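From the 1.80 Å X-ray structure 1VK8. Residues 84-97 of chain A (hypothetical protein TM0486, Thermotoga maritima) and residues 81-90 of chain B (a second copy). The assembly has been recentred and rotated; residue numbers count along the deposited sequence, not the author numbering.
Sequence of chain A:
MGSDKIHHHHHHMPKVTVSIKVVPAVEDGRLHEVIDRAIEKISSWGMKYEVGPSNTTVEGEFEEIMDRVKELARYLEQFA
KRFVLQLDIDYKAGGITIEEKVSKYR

Chain A 84-97: VLQLDIDYKAGGIT
Chain B 81-90: KRFVLQLDID

Two copies of one strand pair edge to edge, A84-92 against B82-90, antiparallel at 175° with axes 4.7 Å apart. Leu A87 faces Leu B87 (CA-CA 5.0 Å), so residue numbers across the pairing sum to 174. Backbone angles are extended, near -115/125 in the middle, opening to -156/154 at Phe B83. Alternate pairs are hydrogen-bonded: Leu A87 N to Leu B87 O and Leu B87 N to Leu A87 O are both 2.8 Å, and reciprocal pairs repeat at Leu A85 with Ile B89, Ile A89 with Leu B85, and Tyr A91 with Phe B83.

One face is apolar. Leu A87 and Leu B87 both take m,t, bringing CD1 to CD1 at 4.0 Å. Their neighbours follow a complementary rule: Leu A85 and Leu B85 are t,p, while Ile A89 and Ile B89 are m with chi2 near 147°, between wells. Leu A85 CD2 thereby meets Ile B89 CD1 at 4.0 Å, and Leu B85 CD2 meets Ile A89 CD1 at the same distance. At the end of this face, Tyr A91 (t, chi2 -79°) and Phe B83 (p, chi2 -91°) have planes 15° apart but barely overlap; instead Tyr A91 CB sits over the Phe B83 face, 3.9 Å from its centroid.

The other face is mostly polar, with Val A84 and Val B84 (both t) among the polar residues. Gln A86 and Gln B86, m,t with chi3 near -24°, reach across to aspartates in t: Gln B86 NE2 donates to Asp A88 OD1 at 3.2 Å, and Gln A86 NE2 bonds weakly to Asp B88 OD1 at 3.2 Å. Arg B82 (t, chi2 112°, chi3 t) lays its guanidinium edge against Asp A90 (t, chi2 -10°) in a two-pronged salt bridge, NE to OD1 and NH2 to OD2 both 2.9 Å. Ile A96 CG1 covers one guanidinium face, 3.9 Å from Arg B82 NH2.

Ala A93 N closes the ladder on Lys B81 O at 2.7 Å. A type II turn from Lys A92 to Gly A95, closed by Gly A95 N to Lys A92 O at 2.9 Å, takes the chain away; the positive phi of Gly A94 (97°) and Gly A95 (104°) calls for glycine.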

# COMPACT_ATOMS: atom_id res chain seq x y z
N VAL A 84 -1.86 10.16 -6.21
CA VAL A 84 -2.01 9.25 -5.10
C VAL A 84 -0.88 9.57 -4.11
O VAL A 84 0.26 9.78 -4.50
CB VAL A 84 -1.94 7.77 -5.62
CG1 VAL A 84 -1.70 6.79 -4.51
CG2 VAL A 84 -3.22 7.44 -6.37
N LEU A 85 -1.22 9.65 -2.84
CA LEU A 85 -0.26 9.83 -1.78
C LEU A 85 -0.53 8.73 -0.77
O LEU A 85 -1.63 8.63 -0.24
CB LEU A 85 -0.47 11.19 -1.15
CG LEU A 85 0.42 11.59 0.02
CD1 LEU A 85 1.85 11.65 -0.35
CD2 LEU A 85 -0.03 12.95 0.52
N GLN A 86 0.46 7.92 -0.52
CA GLN A 86 0.31 6.77 0.35
C GLN A 86 1.25 6.92 1.52
O GLN A 86 2.43 7.30 1.35
CB GLN A 86 0.55 5.46 -0.44
CG GLN A 86 -0.51 5.21 -1.49
CD GLN A 86 -0.29 3.97 -2.31
OE1 GLN A 86 0.82 3.49 -2.41
NE2 GLN A 86 -1.35 3.47 -2.94
N LEU A 87 0.71 6.69 2.72
CA LEU A 87 1.47 6.65 3.96
C LEU A 87 1.38 5.25 4.55
O LEU A 87 0.30 4.72 4.75
CB LEU A 87 0.90 7.65 4.98
CG LEU A 87 0.66 9.10 4.57
CD1 LEU A 87 0.40 9.92 5.84
CD2 LEU A 87 1.82 9.69 3.83
N ASP A 88 2.53 4.69 4.90
CA ASP A 88 2.60 3.44 5.61
C ASP A 88 3.31 3.74 6.95
O ASP A 88 4.51 4.01 7.00
CB ASP A 88 3.35 2.48 4.68
CG ASP A 88 3.69 1.14 5.32
OD1 ASP A 88 2.98 0.70 6.24
OD2 ASP A 88 4.64 0.45 4.90
N ILE A 89 2.53 3.71 8.02
CA ILE A 89 2.97 4.18 9.34
C ILE A 89 3.19 2.96 10.20
O ILE A 89 2.34 2.06 10.26
CB ILE A 89 1.90 5.12 9.98
CG1 ILE A 89 1.55 6.30 9.06
CG2 ILE A 89 2.31 5.55 11.38
CD1 ILE A 89 0.12 6.73 9.20
N ASP A 90 4.37 2.88 10.81
CA ASP A 90 4.63 1.86 11.79
C ASP A 90 4.51 2.52 13.16
O ASP A 90 5.33 3.34 13.54
CB ASP A 90 6.01 1.26 11.57
CG ASP A 90 6.24 0.02 12.39
OD1 ASP A 90 5.43 -0.30 13.29
OD2 ASP A 90 7.25 -0.68 12.23
N TYR A 91 3.48 2.15 13.90
CA TYR A 91 3.13 2.85 15.11
C TYR A 91 3.37 1.90 16.25
O TYR A 91 2.84 0.82 16.26
CB TYR A 91 1.66 3.26 15.04
CG TYR A 91 1.24 4.25 16.11
CD1 TYR A 91 0.98 3.82 17.40
CD2 TYR A 91 1.14 5.61 15.83
CE1 TYR A 91 0.59 4.72 18.39
CE2 TYR A 91 0.77 6.52 16.82
CZ TYR A 91 0.49 6.06 18.08
OH TYR A 91 0.10 6.93 19.07
N LYS A 92 4.25 2.28 17.17
CA LYS A 92 4.58 1.44 18.31
C LYS A 92 4.59 2.24 19.61
O LYS A 92 5.24 3.27 19.72
CB LYS A 92 5.94 0.77 18.15
CG LYS A 92 6.23 -0.28 19.22
CD LYS A 92 7.63 -0.85 19.07
CE LYS A 92 8.01 -1.70 20.29
NZ LYS A 92 9.34 -2.31 20.06
N ALA A 93 3.86 1.72 20.60
CA ALA A 93 3.95 2.19 21.97
C ALA A 93 5.41 2.19 22.46
O ALA A 93 6.07 1.15 22.50
CB ALA A 93 3.10 1.32 22.87
N GLY A 94 5.91 3.36 22.81
CA GLY A 94 7.27 3.49 23.32
C GLY A 94 8.22 3.91 22.20
O GLY A 94 9.36 4.23 22.46
N GLY A 95 7.75 3.87 20.96
CA GLY A 95 8.53 4.37 19.84
C GLY A 95 9.14 3.26 19.01
O GLY A 95 9.38 2.15 19.48
N ILE A 96 9.37 3.56 17.73
CA ILE A 96 10.05 2.64 16.82
C ILE A 96 10.86 3.48 15.83
O ILE A 96 10.43 4.57 15.41
CB ILE A 96 9.03 1.68 16.07
CG1 ILE A 96 9.74 0.60 15.23
CG2 ILE A 96 8.03 2.47 15.16
CD1 ILE A 96 10.60 -0.36 16.00
N THR A 97 11.99 2.95 15.41
CA THR A 97 12.90 3.70 14.56
C THR A 97 13.27 2.93 13.29
O THR A 97 13.09 1.73 13.20
CB THR A 97 14.20 4.05 15.32
OG1 THR A 97 14.84 2.85 15.76
CG2 THR A 97 13.93 4.86 16.59
N LYS B 81 -0.52 -2.41 21.04
CA LYS B 81 0.71 -1.69 21.31
C LYS B 81 1.49 -1.38 20.04
O LYS B 81 2.29 -0.45 20.01
CB LYS B 81 1.57 -2.50 22.27
CG LYS B 81 0.97 -2.64 23.68
CD LYS B 81 1.34 -1.46 24.59
CE LYS B 81 2.55 -1.77 25.48
NZ LYS B 81 3.08 -0.53 26.15
N ARG B 82 1.29 -2.19 19.01
CA ARG B 82 1.93 -2.00 17.73
C ARG B 82 0.94 -2.30 16.62
O ARG B 82 0.19 -3.27 16.69
CB ARG B 82 3.11 -2.95 17.61
CG ARG B 82 3.89 -2.84 16.33
CD ARG B 82 5.22 -2.32 16.54
NE ARG B 82 6.06 -2.24 15.35
CZ ARG B 82 7.22 -2.88 15.21
NH1 ARG B 82 7.68 -3.69 16.15
NH2 ARG B 82 7.94 -2.71 14.12
N PHE B 83 0.92 -1.43 15.62
CA PHE B 83 0.11 -1.64 14.46
C PHE B 83 0.68 -0.88 13.27
O PHE B 83 1.36 0.13 13.43
CB PHE B 83 -1.37 -1.24 14.69
CG PHE B 83 -1.56 0.15 15.21
CD1 PHE B 83 -1.60 0.39 16.57
CD2 PHE B 83 -1.76 1.21 14.34
CE1 PHE B 83 -1.80 1.68 17.06
CE2 PHE B 83 -1.94 2.50 14.80
CZ PHE B 83 -1.95 2.74 16.16
N VAL B 84 0.37 -1.39 12.10
CA VAL B 84 0.62 -0.70 10.86
C VAL B 84 -0.66 0.06 10.54
O VAL B 84 -1.77 -0.47 10.70
CB VAL B 84 0.99 -1.70 9.73
CG1 VAL B 84 0.94 -1.03 8.39
CG2 VAL B 84 2.36 -2.32 10.00
N LEU B 85 -0.51 1.33 10.19
CA LEU B 85 -1.61 2.15 9.77
C LEU B 85 -1.28 2.70 8.39
O LEU B 85 -0.27 3.36 8.21
CB LEU B 85 -1.81 3.25 10.79
CG LEU B 85 -2.83 4.32 10.47
CD1 LEU B 85 -4.23 3.74 10.36
CD2 LEU B 85 -2.80 5.41 11.52
N GLN B 86 -2.11 2.39 7.41
CA GLN B 86 -1.85 2.78 6.03
C GLN B 86 -2.94 3.69 5.52
O GLN B 86 -4.13 3.42 5.70
CB GLN B 86 -1.69 1.56 5.15
CG GLN B 86 -0.48 0.76 5.47
CD GLN B 86 -0.33 -0.49 4.62
OE1 GLN B 86 -1.30 -1.02 4.11
NE2 GLN B 86 0.89 -1.00 4.54
N LEU B 87 -2.52 4.79 4.90
CA LEU B 87 -3.44 5.71 4.26
C LEU B 87 -3.14 5.73 2.78
O LEU B 87 -1.98 5.87 2.36
CB LEU B 87 -3.27 7.11 4.83
CG LEU B 87 -3.33 7.40 6.33
CD1 LEU B 87 -3.37 8.92 6.51
CD2 LEU B 87 -4.49 6.78 7.03
N ASP B 88 -4.19 5.59 1.97
CA ASP B 88 -4.10 5.71 0.54
C ASP B 88 -5.01 6.87 0.16
O ASP B 88 -6.25 6.77 0.18
CB ASP B 88 -4.49 4.36 -0.09
CG ASP B 88 -4.59 4.40 -1.58
OD1 ASP B 88 -3.90 5.24 -2.17
OD2 ASP B 88 -5.31 3.59 -2.27
N ILE B 89 -4.38 8.00 -0.14
CA ILE B 89 -5.07 9.28 -0.42
C ILE B 89 -5.16 9.54 -1.93
O ILE B 89 -4.19 9.44 -2.62
CB ILE B 89 -4.31 10.44 0.25
CG1 ILE B 89 -4.16 10.22 1.75
CG2 ILE B 89 -4.98 11.79 -0.04
CD1 ILE B 89 -2.89 10.76 2.28
N ASP B 90 -6.36 9.81 -2.43
CA ASP B 90 -6.55 10.25 -3.78
C ASP B 90 -6.75 11.75 -3.72
O ASP B 90 -7.79 12.24 -3.33
CB ASP B 90 -7.77 9.57 -4.39
CG ASP B 90 -7.85 9.76 -5.89
OD1 ASP B 90 -7.07 10.53 -6.47
OD2 ASP B 90 -8.70 9.17 -6.56